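Local structure of sporozoite microneme protein essential for cell traversal (Plasmodium berghei, 4U5A) at residues S22-A27 with F104-L109; N66-I71 with N190-K195; K16-F21 with S74-N79. The protein is a sporozoite microneme protein, folded as a four-helix bundle, that the malaria parasite needs to traverse host cells. All blocks are in the same frame, centred on the assembly; numbering follows the deposited sequence.

Contact 1: S22-A27 with F104-L109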
loop_
_atom_site.group_PDB
_atom_site.type_symbol
_atom_site.label_atom_id
_atom_site.label_comp_id
_atom_site.label_asym_id
_atom_site.label_seq_id
_atom_site.Cartn_x
_atom_site.Cartn_y
_atom_site.Cartn_z
ATOM N N SER A 22 -1.172 -5.301 -12.157
ATOM C CA SER A 22 -1.047 -3.869 -12.405
ATOM C C SER A 22 -2.314 -3.113 -12.009
ATOM O O SER A 22 -2.239 -2.058 -11.370
ATOM C CB SER A 22 -0.727 -3.611 -13.878
ATOM O OG SER A 22 0.592 -4.010 -14.199
ATOM N N ASN A 23 -3.473 -3.661 -12.374
ATOM C CA ASN A 23 -4.754 -3.057 -12.005
ATOM C C ASN A 23 -4.927 -2.948 -10.492
ATOM O O ASN A 23 -5.267 -1.877 -9.967
ATOM C CB ASN A 23 -5.913 -3.864 -12.593
ATOM C CG ASN A 23 -6.008 -3.745 -14.099
ATOM O OD1 ASN A 23 -5.478 -2.808 -14.695
ATOM N ND2 ASN A 23 -6.677 -4.704 -14.726
ATOM N N ASP A 24 -4.684 -4.057 -9.797
ATOM C CA ASP A 24 -4.797 -4.083 -8.341
ATOM C C ASP A 24 -3.851 -3.067 -7.689
ATOM O O ASP A 24 -4.241 -2.334 -6.770
ATOM C CB ASP A 24 -4.520 -5.495 -7.813
ATOM C CG ASP A 24 -5.491 -6.528 -8.368
ATOM O OD1 ASP A 24 -6.608 -6.145 -8.775
ATOM O OD2 ASP A 24 -5.136 -7.727 -8.395
ATOM N N ILE A 25 -2.614 -3.020 -8.178
ATOM C CA ILE A 25 -1.622 -2.073 -7.676
ATOM C C ILE A 25 -2.063 -0.622 -7.892
ATOM O O ILE A 25 -1.918 0.211 -6.996
ATOM C CB ILE A 25 -0.242 -2.301 -8.333
ATOM C CG1 ILE A 25 0.363 -3.617 -7.844
ATOM C CG2 ILE A 25 0.712 -1.167 -8.003
ATOM C CD1 ILE A 25 0.781 -3.591 -6.389
ATOM N N ASN A 26 -2.610 -0.320 -9.068
ATOM C CA ASN A 26 -3.078 1.036 -9.348
ATOM C C ASN A 26 -4.238 1.405 -8.425
ATOM O O ASN A 26 -4.349 2.550 -7.973
ATOM C CB ASN A 26 -3.488 1.174 -10.808
ATOM N N ALA A 27 -5.098 0.428 -8.142
ATOM C CA ALA A 27 -6.192 0.637 -7.200
ATOM C C ALA A 27 -5.659 0.987 -5.806
ATOM O O ALA A 27 -6.127 1.939 -5.166
ATOM C CB ALA A 27 -7.081 -0.598 -7.140
ATOM N N PHE A 104 -0.262 -12.471 -1.844
ATOM C CA PHE A 104 0.505 -12.139 -0.645
ATOM C C PHE A 104 0.780 -10.639 -0.587
ATOM O O PHE A 104 0.476 -9.969 0.419
ATOM C CB PHE A 104 1.810 -12.938 -0.611
ATOM C CG PHE A 104 2.808 -12.439 0.393
ATOM C CD1 PHE A 104 2.731 -12.828 1.721
ATOM C CD2 PHE A 104 3.842 -11.598 0.002
ATOM C CE1 PHE A 104 3.655 -12.374 2.648
ATOM C CE2 PHE A 104 4.769 -11.140 0.920
ATOM C CZ PHE A 104 4.675 -11.530 2.247
ATOM N N ILE A 105 1.344 -10.117 -1.676
ATOM C CA ILE A 105 1.643 -8.691 -1.762
ATOM C C ILE A 105 0.392 -7.850 -1.509
ATOM O O ILE A 105 0.417 -6.918 -0.696
ATOM C CB ILE A 105 2.238 -8.313 -3.137
ATOM C CG1 ILE A 105 3.553 -9.060 -3.379
ATOM C CG2 ILE A 105 2.483 -6.818 -3.215
ATOM C CD1 ILE A 105 4.644 -8.729 -2.369
ATOM N N LEU A 106 -0.706 -8.194 -2.178
ATOM C CA LEU A 106 -1.942 -7.426 -2.034
ATOM C C LEU A 106 -2.486 -7.461 -0.604
ATOM O O LEU A 106 -2.969 -6.443 -0.096
ATOM C CB LEU A 106 -2.998 -7.931 -3.021
ATOM C CG LEU A 106 -2.652 -7.653 -4.489
ATOM C CD1 LEU A 106 -3.672 -8.249 -5.442
ATOM C CD2 LEU A 106 -2.530 -6.156 -4.716
ATOM N N LYS A 107 -2.379 -8.612 0.056
ATOM C CA LYS A 107 -2.835 -8.724 1.442
ATOM C C LYS A 107 -2.014 -7.823 2.359
ATOM O O LYS A 107 -2.573 -7.087 3.193
ATOM C CB LYS A 107 -2.764 -10.168 1.916
ATOM N N LYS A 108 -0.692 -7.871 2.199
ATOM C CA LYS A 108 0.185 -7.045 3.025
ATOM C C LYS A 108 -0.109 -5.557 2.808
ATOM O O LYS A 108 -0.165 -4.765 3.762
ATOM C CB LYS A 108 1.652 -7.343 2.716
ATOM C CG LYS A 108 2.053 -8.798 2.927
ATOM C CD LYS A 108 1.807 -9.275 4.351
ATOM C CE LYS A 108 3.045 -9.132 5.224
ATOM N NZ LYS A 108 2.839 -9.750 6.568
ATOM N N LEU A 109 -0.322 -5.191 1.547
ATOM C CA LEU A 109 -0.635 -3.813 1.185
ATOM C C LEU A 109 -1.954 -3.344 1.802
ATOM O O LEU A 109 -2.036 -2.228 2.307
ATOM C CB LEU A 109 -0.676 -3.665 -0.337
ATOM C CG LEU A 109 0.702 -3.553 -1.002
ATOM C CD1 LEU A 109 0.589 -3.535 -2.521
ATOM C CD2 LEU A 109 1.444 -2.323 -0.502
#
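Asp24 and Leu106 meet side on where helix 10-39 faces helix 88-126, their side chains crossing at about a right angle. The aspartate can be followed outward atom by atom. Its CB lies against both methyl branches of the leucine, 3.7 Å from Leu106 CD1 and the same distance from Leu106 CD2, which leaves the methylene sitting at the leucine fork. The next atom, CG, remains over one branch, 3.9 Å from Leu106 CD1. At the end of the chain OD2 is also beside that methyl, with Leu106 CD1 as its neighbour across the contact. With chi1 at -60°, CG stands beside the backbone N and opposite the carbonyl carbon, a setting that brings OD2 up to the CD1 methyl. An acidic residue thus contributes its aliphatic part to packing, while its carboxylate lies at a partly exposed edge.

One residue further on, Ile25 makes the buried half of the contact. Its CB does not point at helix 88-126, but the terminal methyl bends nearer and reaches Leu109, with Ile25 CD1 3.9 Å from Leu109 CD1. These two side chains also cross roughly perpendicularly. Both belong to a wider apolar cluster: Leu65 of helix 59-84 touches each of them, and Leu185 and Leu188 of helix 167-197 lie against Leu109. A polar residue at the margin and aliphatic residues within, set on successive positions of one turn, are characteristic of the packing of amphipathic helices in a four-helix bundle.

Contact 2: N66-I71 with N190-K195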
loop_
_atom_site.group_PDB
_atom_site.type_symbol
_atom_site.label_atom_id
_atom_site.label_comp_id
_atom_site.label_asym_id
_atom_site.label_seq_id
_atom_site.Cartn_x
_atom_site.Cartn_y
_atom_site.Cartn_z
ATOM N N ASN A 66 4.999 1.399 -7.782
ATOM C CA ASN A 66 5.390 1.283 -9.180
ATOM C C ASN A 66 6.538 0.288 -9.328
ATOM O O ASN A 66 6.667 -0.382 -10.350
ATOM C CB ASN A 66 5.788 2.649 -9.743
ATOM C CG ASN A 66 4.585 3.516 -10.095
ATOM O OD1 ASN A 66 3.470 3.020 -10.265
ATOM N ND2 ASN A 66 4.813 4.820 -10.209
ATOM N N ILE A 67 7.355 0.182 -8.284
ATOM C CA ILE A 67 8.452 -0.780 -8.248
ATOM C C ILE A 67 7.914 -2.208 -8.157
ATOM O O ILE A 67 8.316 -3.083 -8.921
ATOM C CB ILE A 67 9.392 -0.503 -7.049
ATOM C CG1 ILE A 67 10.099 0.844 -7.220
ATOM C CG2 ILE A 67 10.409 -1.622 -6.882
ATOM C CD1 ILE A 67 11.041 1.187 -6.089
ATOM N N ILE A 68 7.002 -2.427 -7.211
ATOM C CA ILE A 68 6.351 -3.721 -7.029
ATOM C C ILE A 68 5.658 -4.176 -8.309
ATOM O O ILE A 68 5.802 -5.322 -8.740
ATOM C CB ILE A 68 5.321 -3.667 -5.884
ATOM C CG1 ILE A 68 6.001 -3.274 -4.574
ATOM C CG2 ILE A 68 4.600 -4.998 -5.736
ATOM C CD1 ILE A 68 5.040 -3.136 -3.416
ATOM N N ASP A 69 4.920 -3.256 -8.919
ATOM C CA ASP A 69 4.232 -3.517 -10.176
ATOM C C ASP A 69 5.225 -3.889 -11.269
ATOM O O ASP A 69 5.024 -4.866 -11.988
ATOM C CB ASP A 69 3.415 -2.286 -10.587
ATOM C CG ASP A 69 2.514 -2.539 -11.786
ATOM O OD1 ASP A 69 2.478 -3.677 -12.299
ATOM O OD2 ASP A 69 1.827 -1.587 -12.213
ATOM N N GLY A 70 6.312 -3.130 -11.373
ATOM C CA GLY A 70 7.284 -3.366 -12.423
ATOM C C GLY A 70 8.137 -4.601 -12.214
ATOM O O GLY A 70 8.477 -5.292 -13.176
ATOM N N ILE A 71 8.465 -4.893 -10.957
ATOM C CA ILE A 71 9.266 -6.068 -10.627
ATOM C C ILE A 71 8.520 -7.346 -10.993
ATOM O O ILE A 71 9.105 -8.282 -11.548
ATOM C CB ILE A 71 9.665 -6.091 -9.132
ATOM C CG1 ILE A 71 10.797 -5.092 -8.873
ATOM C CG2 ILE A 71 10.142 -7.471 -8.713
ATOM C CD1 ILE A 71 11.268 -5.057 -7.430
ATOM N N ASN A 190 11.347 -6.110 -0.663
ATOM C CA ASN A 190 12.385 -7.096 -0.396
ATOM C C ASN A 190 11.792 -8.502 -0.298
ATOM O O ASN A 190 12.380 -9.462 -0.794
ATOM C CB ASN A 190 13.144 -6.743 0.886
ATOM C CG ASN A 190 14.353 -7.634 1.114
ATOM O OD1 ASN A 190 15.330 -7.574 0.369
ATOM N ND2 ASN A 190 14.297 -8.457 2.156
ATOM N N ASP A 191 10.626 -8.618 0.334
ATOM C CA ASP A 191 9.935 -9.903 0.432
ATOM C C ASP A 191 9.515 -10.414 -0.944
ATOM O O ASP A 191 9.591 -11.611 -1.219
ATOM C CB ASP A 191 8.707 -9.795 1.344
ATOM C CG ASP A 191 9.075 -9.581 2.802
ATOM O OD1 ASP A 191 10.197 -9.958 3.201
ATOM O OD2 ASP A 191 8.233 -9.042 3.553
ATOM N N LEU A 192 9.080 -9.497 -1.803
ATOM C CA LEU A 192 8.673 -9.838 -3.163
ATOM C C LEU A 192 9.847 -10.375 -3.978
ATOM O O LEU A 192 9.718 -11.367 -4.695
ATOM C CB LEU A 192 8.068 -8.618 -3.858
ATOM C CG LEU A 192 7.716 -8.780 -5.338
ATOM C CD1 LEU A 192 6.640 -9.830 -5.531
ATOM C CD2 LEU A 192 7.265 -7.453 -5.920
ATOM N N GLN A 193 10.992 -9.711 -3.870
ATOM C CA GLN A 193 12.179 -10.130 -4.600
ATOM C C GLN A 193 12.697 -11.473 -4.103
ATOM O O GLN A 193 13.299 -12.232 -4.862
ATOM C CB GLN A 193 13.272 -9.066 -4.504
ATOM C CG GLN A 193 13.070 -7.905 -5.468
ATOM C CD GLN A 193 14.118 -6.826 -5.316
ATOM O OE1 GLN A 193 14.647 -6.604 -4.228
ATOM N NE2 GLN A 193 14.439 -6.161 -6.417
ATOM N N ILE A 194 12.447 -11.768 -2.832
ATOM C CA ILE A 194 12.854 -13.043 -2.257
ATOM C C ILE A 194 11.930 -14.168 -2.726
ATOM O O ILE A 194 12.396 -15.224 -3.157
ATOM C CB ILE A 194 12.872 -12.981 -0.717
ATOM C CG1 ILE A 194 14.049 -12.125 -0.241
ATOM C CG2 ILE A 194 12.980 -14.374 -0.120
ATOM C CD1 ILE A 194 14.113 -11.938 1.260
ATOM N N LYS A 195 10.623 -13.935 -2.658
ATOM C CA LYS A 195 9.653 -14.958 -3.035
ATOM C C LYS A 195 9.702 -15.275 -4.526
ATOM O O LYS A 195 9.482 -16.418 -4.925
ATOM C CB LYS A 195 8.238 -14.527 -2.641
ATOM C CG LYS A 195 7.938 -14.701 -1.167
ATOM C CD LYS A 195 6.481 -14.415 -0.838
ATOM C CE LYS A 195 6.170 -14.832 0.592
ATOM N NZ LYS A 195 7.096 -14.181 1.561
#
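This is an apolar helix-to-helix contact between helix 59-84 and helix 167-197, passing from the buried interior of the bundle to its surface. Around residues 66-71 and 190-195 the two axes run nearly parallel, at 9° between their N-to-C directions, and come within 10.7 Å of each other. Leu192 supplies the interior part. Its CG is placed anti to the backbone N, chi1 174°, which extends the side chain across the gap and carries one methyl branch to the other helix. There Leu192 CD2 lies 3.6 Å from Ile68 CG2, the two side chains crossing obliquely. The same methyl is 3.8 Å from Ile68 O, so it rests partly on the helix backbone, and 4.0 Å from Ile71 CG2. Ile71 runs past the leucine in the opposite direction, and a single methyl of Leu192 is thereby held between isoleucines one turn apart.

The core of a four-helix bundle is packed by aliphatic side chains of neighbouring helices meeting in the interior, and Leu192 with Ile68 and Ile71 is one instance. The other two helices join in: Val101 and Ile105 of helix 88-126 touch Leu192, and Phe21 of helix 10-39 touches Ile68.

Toward solvent the character of the contact changes. Gln193 starts out past the partner helix, but its extended chain turns its end nearer and crosses Ile71 at about a right angle. The amide nitrogen Gln193 NE2 approaches Ile71 CD1 to 3.5 Å, and the methylene Gln193 CG lies 3.9 Å from that same methyl. Ile71 also touches Ile189 and Leu196 of helix 167-197.

Contact 3: K16-F21 with S74-N79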
loop_
_atom_site.group_PDB
_atom_site.type_symbol
_atom_site.label_atom_id
_atom_site.label_comp_id
_atom_site.label_asym_id
_atom_site.label_seq_id
_atom_site.Cartn_x
_atom_site.Cartn_y
_atom_site.Cartn_z
ATOM N N LYS A 16 -2.032 -11.918 -18.578
ATOM C CA LYS A 16 -3.184 -11.605 -17.736
ATOM C C LYS A 16 -2.772 -11.470 -16.274
ATOM O O LYS A 16 -3.284 -10.604 -15.562
ATOM C CB LYS A 16 -4.268 -12.663 -17.886
ATOM N N LEU A 17 -1.856 -12.325 -15.823
ATOM C CA LEU A 17 -1.311 -12.176 -14.471
ATOM C C LEU A 17 -0.710 -10.781 -14.287
ATOM O O LEU A 17 -1.028 -10.069 -13.316
ATOM C CB LEU A 17 -0.265 -13.256 -14.184
ATOM C CG LEU A 17 -0.806 -14.665 -13.931
ATOM C CD1 LEU A 17 0.316 -15.686 -13.867
ATOM C CD2 LEU A 17 -1.604 -14.682 -12.638
ATOM N N SER A 18 0.133 -10.382 -15.238
ATOM C CA SER A 18 0.773 -9.074 -15.170
ATOM C C SER A 18 -0.246 -7.934 -15.148
ATOM O O SER A 18 -0.172 -7.034 -14.300
ATOM C CB SER A 18 1.727 -8.885 -16.352
ATOM O OG SER A 18 2.852 -9.737 -16.248
ATOM N N ASP A 19 -1.209 -7.994 -16.063
ATOM C CA ASP A 19 -2.204 -6.936 -16.197
ATOM C C ASP A 19 -3.109 -6.809 -14.965
ATOM O O ASP A 19 -3.381 -5.694 -14.495
ATOM C CB ASP A 19 -3.043 -7.170 -17.455
ATOM C CG ASP A 19 -2.232 -7.013 -18.731
ATOM O OD1 ASP A 19 -1.250 -6.244 -18.719
ATOM O OD2 ASP A 19 -2.572 -7.660 -19.745
ATOM N N ASP A 20 -3.566 -7.945 -14.445
ATOM C CA ASP A 20 -4.382 -7.956 -13.235
ATOM C C ASP A 20 -3.616 -7.362 -12.064
ATOM O O ASP A 20 -4.139 -6.516 -11.327
ATOM C CB ASP A 20 -4.835 -9.377 -12.887
ATOM C CG ASP A 20 -5.921 -9.890 -13.812
ATOM O OD1 ASP A 20 -6.313 -9.156 -14.746
ATOM O OD2 ASP A 20 -6.381 -11.032 -13.603
ATOM N N PHE A 21 -2.371 -7.803 -11.899
ATOM C CA PHE A 21 -1.546 -7.290 -10.813
ATOM C C PHE A 21 -1.403 -5.775 -10.935
ATOM O O PHE A 21 -1.519 -5.051 -9.946
ATOM C CB PHE A 21 -0.175 -7.959 -10.806
ATOM C CG PHE A 21 0.659 -7.609 -9.608
ATOM C CD1 PHE A 21 0.348 -8.128 -8.361
ATOM C CD2 PHE A 21 1.749 -6.758 -9.725
ATOM C CE1 PHE A 21 1.106 -7.811 -7.252
ATOM C CE2 PHE A 21 2.517 -6.437 -8.619
ATOM C CZ PHE A 21 2.194 -6.965 -7.379
ATOM N N SER A 74 8.275 -7.613 -14.813
ATOM C CA SER A 74 9.574 -7.986 -15.357
ATOM C C SER A 74 9.845 -9.463 -15.121
ATOM O O SER A 74 10.432 -10.135 -15.968
ATOM C CB SER A 74 10.689 -7.138 -14.738
ATOM O OG SER A 74 10.816 -5.885 -15.389
ATOM N N PHE A 75 9.403 -9.973 -13.976
ATOM C CA PHE A 75 9.609 -11.380 -13.659
ATOM C C PHE A 75 8.845 -12.296 -14.605
ATOM O O PHE A 75 9.395 -13.272 -15.115
ATOM C CB PHE A 75 9.190 -11.681 -12.224
ATOM C CG PHE A 75 9.240 -13.141 -11.881
ATOM C CD1 PHE A 75 10.436 -13.740 -11.519
ATOM C CD2 PHE A 75 8.093 -13.921 -11.945
ATOM C CE1 PHE A 75 10.489 -15.088 -11.210
ATOM C CE2 PHE A 75 8.137 -15.268 -11.642
ATOM C CZ PHE A 75 9.337 -15.854 -11.273
ATOM N N ILE A 76 7.574 -11.978 -14.824
ATOM C CA ILE A 76 6.711 -12.766 -15.696
ATOM C C ILE A 76 7.237 -12.796 -17.135
ATOM O O ILE A 76 7.218 -13.843 -17.782
ATOM C CB ILE A 76 5.267 -12.241 -15.656
ATOM C CG1 ILE A 76 4.674 -12.478 -14.265
ATOM C CG2 ILE A 76 4.412 -12.919 -16.713
ATOM C CD1 ILE A 76 3.206 -12.164 -14.159
ATOM N N GLU A 77 7.707 -11.658 -17.637
ATOM C CA GLU A 77 8.224 -11.597 -19.001
ATOM C C GLU A 77 9.434 -12.510 -19.169
ATOM O O GLU A 77 9.539 -13.245 -20.154
ATOM C CB GLU A 77 8.606 -10.166 -19.370
ATOM C CG GLU A 77 7.448 -9.196 -19.392
ATOM C CD GLU A 77 6.495 -9.456 -20.538
ATOM O OE1 GLU A 77 6.970 -9.832 -21.631
ATOM O OE2 GLU A 77 5.274 -9.270 -20.349
ATOM N N ASN A 78 10.349 -12.452 -18.207
ATOM C CA ASN A 78 11.577 -13.233 -18.259
ATOM C C ASN A 78 11.338 -14.706 -17.939
ATOM O O ASN A 78 12.239 -15.534 -18.081
ATOM C CB ASN A 78 12.616 -12.647 -17.305
ATOM C CG ASN A 78 13.160 -11.307 -17.783
ATOM O OD1 ASN A 78 13.030 -10.947 -18.954
ATOM N ND2 ASN A 78 13.761 -10.556 -16.866
ATOM N N ASN A 79 10.117 -15.028 -17.522
ATOM C CA ASN A 79 9.770 -16.390 -17.127
ATOM C C ASN A 79 8.961 -17.084 -18.224
ATOM O O ASN A 79 8.690 -18.283 -18.153
ATOM C CB ASN A 79 8.987 -16.362 -15.806
ATOM C CG ASN A 79 8.787 -17.742 -15.204
ATOM O OD1 ASN A 79 7.702 -18.315 -15.287
ATOM N ND2 ASN A 79 9.832 -18.275 -14.578
#
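Ile76 of helix 59-84 gives up more surface than any other residue here, and it does so by lying against Ser18 and Leu17 of helix 10-39. The CB of all three residues points across the interface. Ser18 OG lies against the side of the isoleucine: it is 3.5 Å from Ile76 CB and 3.6 Å from Ile76 CG2, with Ile76 CG1 and Ile76 CD1 also beside it. The hydroxyl is thus next to the branch point as well as the tip. At this step the backbones stand 7.0 Å apart, measured from Ser18 CA to Ile76 CA, and the short serine side chain suits that spacing.

In the four-helix bundle these two helices run in generally opposite directions, and a small residue set against a beta-branched one lets such neighbours come close. Leu17 makes the second point of contact through the base of its side chain: Leu17 CB is 3.6 Å from Ile76 CD1. The isoleucine reaches that far because its CG1 stands opposite the carbonyl carbon, chi1 -67°, and CD1 continues the chain outward, chi2 -173°. Beyond CB, Leu17 turns to helix 88-126, where it touches Ile98 and Lys95. Phe14, a turn earlier on helix 10-39, also packs on Ile76, while Asp19 forms a salt bridge with Arg73 of helix 59-84.

The three contacts join all four long helices. Contacts 1 and 3 share helix 10-39, contacts 2 and 3 share helix 59-84, and helices 88-126 and 167-197 supply the remaining partners. Their centres lie about 11 Å (contacts 1 and 2), 12 Å (2 and 3) and 14 Å (1 and 3) apart. The segments come in the order 16-21, 22-27, 66-71, 74-79, 104-109, 190-195, so those of any two contacts alternate along the chain. Contacts 1 and 2 meet directly: Ile105 packs on Ile68 and Leu192, and Ser22 probably hydrogen-bonds Asp69. Phe21 bridges contact 3 to Ile68 and Ile105. Helices distant in sequence are thus packed as one continuous bundle.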